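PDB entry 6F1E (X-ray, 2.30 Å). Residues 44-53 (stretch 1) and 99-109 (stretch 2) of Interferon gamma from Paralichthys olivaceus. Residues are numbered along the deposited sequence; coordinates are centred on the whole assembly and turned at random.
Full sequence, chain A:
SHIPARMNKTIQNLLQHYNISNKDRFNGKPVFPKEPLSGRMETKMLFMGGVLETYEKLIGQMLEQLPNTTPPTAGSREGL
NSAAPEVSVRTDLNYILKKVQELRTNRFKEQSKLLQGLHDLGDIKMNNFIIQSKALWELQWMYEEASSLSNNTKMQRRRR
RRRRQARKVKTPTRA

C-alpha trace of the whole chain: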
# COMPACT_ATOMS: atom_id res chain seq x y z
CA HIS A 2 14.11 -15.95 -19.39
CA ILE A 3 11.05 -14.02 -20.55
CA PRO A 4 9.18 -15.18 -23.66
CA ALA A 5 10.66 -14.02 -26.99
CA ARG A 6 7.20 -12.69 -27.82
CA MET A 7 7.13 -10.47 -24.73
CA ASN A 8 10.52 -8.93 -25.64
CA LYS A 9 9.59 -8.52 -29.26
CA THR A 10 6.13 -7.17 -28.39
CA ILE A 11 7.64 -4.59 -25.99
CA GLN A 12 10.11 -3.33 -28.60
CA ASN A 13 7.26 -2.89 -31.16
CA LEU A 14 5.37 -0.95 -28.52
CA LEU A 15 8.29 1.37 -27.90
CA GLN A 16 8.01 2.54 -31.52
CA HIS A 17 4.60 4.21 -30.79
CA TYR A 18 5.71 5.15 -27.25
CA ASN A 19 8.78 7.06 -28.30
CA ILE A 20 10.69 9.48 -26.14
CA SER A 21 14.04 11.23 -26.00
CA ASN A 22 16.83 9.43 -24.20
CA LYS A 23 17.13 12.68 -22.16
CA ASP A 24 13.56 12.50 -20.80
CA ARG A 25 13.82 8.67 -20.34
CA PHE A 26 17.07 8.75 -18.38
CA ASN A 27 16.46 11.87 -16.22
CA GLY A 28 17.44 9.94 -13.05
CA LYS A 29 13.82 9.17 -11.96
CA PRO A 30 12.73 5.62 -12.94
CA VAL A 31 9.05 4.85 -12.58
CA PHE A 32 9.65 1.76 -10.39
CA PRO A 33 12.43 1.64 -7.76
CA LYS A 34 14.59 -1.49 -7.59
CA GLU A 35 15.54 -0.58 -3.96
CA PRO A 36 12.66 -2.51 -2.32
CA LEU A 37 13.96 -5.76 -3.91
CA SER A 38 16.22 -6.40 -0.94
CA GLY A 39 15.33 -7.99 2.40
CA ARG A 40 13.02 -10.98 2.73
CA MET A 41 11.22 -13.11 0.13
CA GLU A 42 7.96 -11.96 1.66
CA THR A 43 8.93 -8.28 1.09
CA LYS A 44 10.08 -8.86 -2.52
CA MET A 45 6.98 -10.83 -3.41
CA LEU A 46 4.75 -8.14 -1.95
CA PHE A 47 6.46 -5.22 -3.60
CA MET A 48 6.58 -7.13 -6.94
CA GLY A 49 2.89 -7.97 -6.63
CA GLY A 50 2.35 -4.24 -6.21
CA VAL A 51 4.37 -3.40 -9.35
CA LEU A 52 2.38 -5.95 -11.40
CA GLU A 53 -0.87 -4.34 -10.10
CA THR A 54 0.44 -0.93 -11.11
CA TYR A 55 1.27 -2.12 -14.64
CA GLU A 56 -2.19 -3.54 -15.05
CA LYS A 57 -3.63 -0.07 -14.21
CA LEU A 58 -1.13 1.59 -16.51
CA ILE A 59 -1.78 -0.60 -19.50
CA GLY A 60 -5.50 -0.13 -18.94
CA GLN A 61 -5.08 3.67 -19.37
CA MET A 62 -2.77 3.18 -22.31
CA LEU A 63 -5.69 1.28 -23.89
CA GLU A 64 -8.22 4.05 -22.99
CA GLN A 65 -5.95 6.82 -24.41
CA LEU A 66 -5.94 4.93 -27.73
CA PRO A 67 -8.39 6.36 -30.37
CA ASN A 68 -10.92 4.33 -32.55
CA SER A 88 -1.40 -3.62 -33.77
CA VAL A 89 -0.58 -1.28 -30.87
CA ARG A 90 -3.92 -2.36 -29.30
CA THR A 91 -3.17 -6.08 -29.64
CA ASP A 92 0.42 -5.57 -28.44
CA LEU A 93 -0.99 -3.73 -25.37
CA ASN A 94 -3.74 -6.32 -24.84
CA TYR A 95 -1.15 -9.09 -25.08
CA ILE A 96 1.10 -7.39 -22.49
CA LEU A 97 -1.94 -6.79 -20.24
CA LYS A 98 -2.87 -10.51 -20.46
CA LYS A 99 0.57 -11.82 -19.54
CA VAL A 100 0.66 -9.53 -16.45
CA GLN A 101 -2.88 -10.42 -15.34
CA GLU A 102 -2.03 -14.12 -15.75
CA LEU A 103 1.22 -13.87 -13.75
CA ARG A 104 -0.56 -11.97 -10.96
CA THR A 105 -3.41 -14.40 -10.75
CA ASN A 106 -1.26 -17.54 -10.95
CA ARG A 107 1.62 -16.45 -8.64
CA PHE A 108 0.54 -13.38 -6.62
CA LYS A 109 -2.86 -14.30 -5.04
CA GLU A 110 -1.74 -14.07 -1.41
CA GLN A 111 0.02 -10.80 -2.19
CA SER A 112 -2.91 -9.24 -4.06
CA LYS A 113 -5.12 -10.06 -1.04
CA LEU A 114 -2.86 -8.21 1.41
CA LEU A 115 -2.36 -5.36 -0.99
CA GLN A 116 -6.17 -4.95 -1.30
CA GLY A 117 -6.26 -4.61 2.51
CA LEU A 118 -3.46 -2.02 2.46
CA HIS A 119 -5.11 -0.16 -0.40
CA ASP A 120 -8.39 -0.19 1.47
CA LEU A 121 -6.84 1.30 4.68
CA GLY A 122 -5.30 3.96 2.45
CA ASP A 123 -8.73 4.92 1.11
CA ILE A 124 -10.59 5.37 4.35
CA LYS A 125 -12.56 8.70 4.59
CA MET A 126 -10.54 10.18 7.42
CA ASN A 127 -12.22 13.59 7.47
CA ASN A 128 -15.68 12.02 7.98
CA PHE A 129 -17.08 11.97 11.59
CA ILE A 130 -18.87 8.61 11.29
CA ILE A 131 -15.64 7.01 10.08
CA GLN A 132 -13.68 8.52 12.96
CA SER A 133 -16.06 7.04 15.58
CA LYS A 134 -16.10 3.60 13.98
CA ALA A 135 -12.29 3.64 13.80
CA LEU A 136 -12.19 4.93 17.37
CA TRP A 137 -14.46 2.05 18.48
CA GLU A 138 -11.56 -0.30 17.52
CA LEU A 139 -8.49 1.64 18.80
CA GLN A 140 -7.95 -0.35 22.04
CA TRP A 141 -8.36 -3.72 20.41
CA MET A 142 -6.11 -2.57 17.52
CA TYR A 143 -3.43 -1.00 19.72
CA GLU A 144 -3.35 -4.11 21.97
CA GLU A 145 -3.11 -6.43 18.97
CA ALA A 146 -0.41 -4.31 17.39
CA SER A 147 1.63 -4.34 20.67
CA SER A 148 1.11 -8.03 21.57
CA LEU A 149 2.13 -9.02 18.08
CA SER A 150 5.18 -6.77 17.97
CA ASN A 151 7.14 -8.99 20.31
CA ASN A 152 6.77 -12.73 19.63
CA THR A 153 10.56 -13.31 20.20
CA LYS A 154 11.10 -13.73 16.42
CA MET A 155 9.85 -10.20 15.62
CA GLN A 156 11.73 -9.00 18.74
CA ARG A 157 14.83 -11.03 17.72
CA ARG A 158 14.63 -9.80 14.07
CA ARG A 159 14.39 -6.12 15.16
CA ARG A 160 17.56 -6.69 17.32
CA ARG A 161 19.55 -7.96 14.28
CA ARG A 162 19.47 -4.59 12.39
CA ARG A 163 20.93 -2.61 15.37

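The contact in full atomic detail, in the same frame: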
# COMPACT_ATOMS: atom_id res chain seq x y z
N LYS A 44 9.87 -8.91 -1.08
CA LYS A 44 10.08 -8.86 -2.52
C LYS A 44 8.81 -9.27 -3.22
O LYS A 44 8.34 -8.59 -4.13
CB LYS A 44 11.23 -9.77 -2.93
CG LYS A 44 12.62 -9.18 -2.72
CD LYS A 44 13.67 -10.27 -2.53
CE LYS A 44 15.07 -9.85 -2.97
NZ LYS A 44 16.15 -10.27 -2.01
N MET A 45 8.22 -10.38 -2.79
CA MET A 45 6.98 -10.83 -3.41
C MET A 45 5.87 -9.80 -3.31
O MET A 45 5.06 -9.65 -4.21
CB MET A 45 6.52 -12.16 -2.80
CG MET A 45 7.27 -13.38 -3.33
SD MET A 45 6.91 -13.79 -5.06
CE MET A 45 5.19 -14.30 -4.99
N LEU A 46 5.84 -9.07 -2.21
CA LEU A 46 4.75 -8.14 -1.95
C LEU A 46 4.93 -6.89 -2.81
O LEU A 46 3.98 -6.38 -3.46
CB LEU A 46 4.73 -7.79 -0.46
CG LEU A 46 3.53 -6.97 0.03
CD1 LEU A 46 2.22 -7.21 -0.70
CD2 LEU A 46 3.36 -7.29 1.49
N PHE A 47 6.16 -6.39 -2.82
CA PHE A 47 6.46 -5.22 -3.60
C PHE A 47 6.22 -5.54 -5.09
O PHE A 47 5.52 -4.78 -5.78
CB PHE A 47 7.88 -4.72 -3.32
CG PHE A 47 8.20 -3.46 -4.07
CD1 PHE A 47 7.63 -2.26 -3.67
CD2 PHE A 47 8.99 -3.49 -5.23
CE1 PHE A 47 7.87 -1.09 -4.39
CE2 PHE A 47 9.22 -2.33 -5.95
CZ PHE A 47 8.67 -1.13 -5.51
N MET A 48 6.76 -6.67 -5.55
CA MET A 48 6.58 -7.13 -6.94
C MET A 48 5.13 -7.30 -7.35
O MET A 48 4.76 -6.96 -8.48
CB MET A 48 7.28 -8.46 -7.23
CG MET A 48 8.49 -8.40 -8.15
SD MET A 48 8.44 -7.23 -9.54
CE MET A 48 9.54 -6.07 -8.72
N GLY A 49 4.33 -7.86 -6.43
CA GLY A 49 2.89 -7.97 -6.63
C GLY A 49 2.25 -6.61 -6.82
O GLY A 49 1.32 -6.45 -7.61
N GLY A 50 2.77 -5.62 -6.08
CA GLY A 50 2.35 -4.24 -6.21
C GLY A 50 2.70 -3.60 -7.53
O GLY A 50 1.87 -2.86 -8.11
N VAL A 51 3.92 -3.85 -7.99
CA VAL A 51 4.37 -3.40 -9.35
C VAL A 51 3.48 -4.01 -10.46
O VAL A 51 3.08 -3.32 -11.40
CB VAL A 51 5.84 -3.82 -9.63
CG1 VAL A 51 6.23 -3.56 -11.10
CG2 VAL A 51 6.82 -3.15 -8.68
N LEU A 52 3.21 -5.30 -10.38
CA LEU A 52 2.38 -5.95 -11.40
C LEU A 52 0.96 -5.35 -11.41
O LEU A 52 0.42 -5.10 -12.50
CB LEU A 52 2.36 -7.48 -11.21
CG LEU A 52 3.68 -8.24 -11.44
CD1 LEU A 52 3.59 -9.70 -10.98
CD2 LEU A 52 4.07 -8.20 -12.90
N GLU A 53 0.42 -5.06 -10.22
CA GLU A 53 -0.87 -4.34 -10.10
C GLU A 53 -0.86 -2.94 -10.72
O GLU A 53 -1.83 -2.52 -11.37
CB GLU A 53 -1.30 -4.24 -8.66
CG GLU A 53 -2.57 -3.40 -8.43
CD GLU A 53 -3.24 -3.67 -7.07
OE1 GLU A 53 -2.85 -4.62 -6.32
OE2 GLU A 53 -4.20 -2.93 -6.75
N LYS A 99 -0.52 -11.11 -20.19
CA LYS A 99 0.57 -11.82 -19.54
C LYS A 99 0.77 -11.36 -18.09
O LYS A 99 1.16 -12.17 -17.24
CB LYS A 99 1.88 -11.73 -20.34
CG LYS A 99 1.87 -12.31 -21.76
CD LYS A 99 1.39 -13.77 -21.89
CE LYS A 99 2.37 -14.82 -21.36
NZ LYS A 99 1.68 -16.11 -21.03
N VAL A 100 0.51 -10.08 -17.80
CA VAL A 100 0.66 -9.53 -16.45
C VAL A 100 -0.49 -10.01 -15.57
O VAL A 100 -0.25 -10.54 -14.49
CB VAL A 100 0.69 -7.99 -16.43
CG1 VAL A 100 0.75 -7.46 -15.00
CG2 VAL A 100 1.87 -7.44 -17.24
N GLN A 101 -1.73 -9.85 -16.02
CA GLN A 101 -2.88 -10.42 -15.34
C GLN A 101 -2.65 -11.89 -14.98
O GLN A 101 -2.81 -12.29 -13.81
CB GLN A 101 -4.11 -10.31 -16.19
CG GLN A 101 -4.62 -8.90 -16.26
CD GLN A 101 -5.79 -8.72 -17.22
OE1 GLN A 101 -5.84 -9.34 -18.31
NE2 GLN A 101 -6.73 -7.86 -16.84
N GLU A 102 -2.25 -12.67 -15.97
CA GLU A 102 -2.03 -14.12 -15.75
C GLU A 102 -0.95 -14.40 -14.69
O GLU A 102 -1.10 -15.31 -13.86
CB GLU A 102 -1.66 -14.84 -17.07
CG GLU A 102 -2.80 -14.86 -18.09
CD GLU A 102 -2.38 -15.42 -19.45
OE1 GLU A 102 -1.15 -15.76 -19.64
OE2 GLU A 102 -3.30 -15.53 -20.31
N LEU A 103 0.14 -13.63 -14.71
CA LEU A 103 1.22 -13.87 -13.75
C LEU A 103 0.74 -13.51 -12.32
O LEU A 103 1.02 -14.22 -11.33
CB LEU A 103 2.46 -13.06 -14.14
CG LEU A 103 3.70 -13.22 -13.25
CD1 LEU A 103 4.15 -14.65 -13.09
CD2 LEU A 103 4.83 -12.47 -13.89
N ARG A 104 -0.03 -12.43 -12.24
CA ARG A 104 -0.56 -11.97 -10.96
C ARG A 104 -1.46 -13.02 -10.37
O ARG A 104 -1.25 -13.48 -9.24
CB ARG A 104 -1.39 -10.69 -11.13
CG ARG A 104 -0.65 -9.44 -10.75
CD ARG A 104 -1.44 -8.63 -9.74
NE ARG A 104 -2.60 -8.03 -10.37
CZ ARG A 104 -3.57 -7.40 -9.71
NH1 ARG A 104 -4.56 -6.87 -10.40
NH2 ARG A 104 -3.53 -7.27 -8.38
N THR A 105 -2.46 -13.40 -11.16
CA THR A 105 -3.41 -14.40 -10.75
C THR A 105 -2.74 -15.73 -10.36
O THR A 105 -3.00 -16.26 -9.29
CB THR A 105 -4.44 -14.57 -11.83
OG1 THR A 105 -5.16 -13.33 -11.94
CG2 THR A 105 -5.37 -15.69 -11.48
N ASN A 106 -1.82 -16.21 -11.18
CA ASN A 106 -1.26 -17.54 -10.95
C ASN A 106 -0.15 -17.53 -9.89
O ASN A 106 0.12 -18.57 -9.31
CB ASN A 106 -0.78 -18.20 -12.28
CG ASN A 106 -1.91 -18.31 -13.34
OD1 ASN A 106 -3.11 -18.34 -13.01
ND2 ASN A 106 -1.53 -18.36 -14.60
N ARG A 107 0.51 -16.41 -9.63
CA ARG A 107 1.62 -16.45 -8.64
C ARG A 107 1.56 -15.44 -7.48
O ARG A 107 2.36 -15.55 -6.54
CB ARG A 107 2.98 -16.37 -9.37
CG ARG A 107 3.26 -17.53 -10.32
CD ARG A 107 3.62 -18.78 -9.54
NE ARG A 107 3.50 -20.01 -10.32
CZ ARG A 107 4.37 -20.45 -11.23
NH1 ARG A 107 5.47 -19.77 -11.55
NH2 ARG A 107 4.12 -21.61 -11.84
N PHE A 108 0.61 -14.50 -7.54
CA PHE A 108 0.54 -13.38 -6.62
C PHE A 108 -0.86 -13.22 -6.01
O PHE A 108 -1.41 -12.11 -5.97
CB PHE A 108 1.04 -12.11 -7.37
CG PHE A 108 2.55 -12.13 -7.65
CD1 PHE A 108 3.46 -11.66 -6.70
CD2 PHE A 108 3.05 -12.67 -8.85
CE1 PHE A 108 4.84 -11.71 -6.92
CE2 PHE A 108 4.43 -12.71 -9.08
CZ PHE A 108 5.33 -12.24 -8.11
N LYS A 109 -1.45 -14.32 -5.54
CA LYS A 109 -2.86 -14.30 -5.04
C LYS A 109 -2.89 -13.79 -3.62
O LYS A 109 -3.70 -12.93 -3.27
CB LYS A 109 -3.53 -15.72 -5.03
CG LYS A 109 -4.31 -16.22 -6.27
CD LYS A 109 -4.93 -15.15 -7.18
CE LYS A 109 -5.95 -14.23 -6.51
NZ LYS A 109 -6.25 -13.05 -7.38

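Two helical segments of one chain pack here, residues 44-53 and 99-107, running roughly antiparallel at 148° with axes 10.0 Å apart at closest approach. Together they bury 469 Å². No hydrogen bond crosses between them, so apolar packing and one salt bridge hold the contact.

The apolar packing centres on Leu52 and Phe108. Leu52 points toward the other stretch and has the largest covered area, 111 Å². Its rotamer (chi1 m, chi2 t) places CD1 over one face of the Phe108 ring, 4.0 Å from the centroid, in a CH-pi contact. The same CD1 lies 4.2 Å from Leu103 CG, while Leu52 CD2 lies 4.0 Å from Val100 CG1. A branched leucine can thus reach several neighbours at once.

Phe108 is the first residue to leave helical geometry after residue 107. Its CA-to-CB bond points toward the first helix, and the ring then lies along the helix flank, with Phe108 CD1 3.7 Å from Gly49 CA. Glycine suits this place: an ideal CB there would sit 3.4 Å from Phe108 CD1, a tight fit. The Gly49 and Phe108 CA atoms are 5.9 Å apart.

Met45 adds a sulfur-aromatic contact. Its SD is 4.4 Å from the Phe108 ring centroid, in an oblique position. The CB bond starts sideways, but an all-m side chain bends back, bringing Met45 CE to 3.2 Å from Phe108 CE1, a very close approach.

The polar contribution is a salt bridge, Glu53 OE1 to Arg104 NH2, at 3.4 Å. Glu53 CB also covers one face of the guanidinium. Arg104 serves two roles: its aliphatic part packs on the helix, with Arg104 CG 3.6 Å from Leu52 CB, and its charged end meets the carboxylate. Its guanidinium nitrogens also hydrogen-bond elsewhere in the structure.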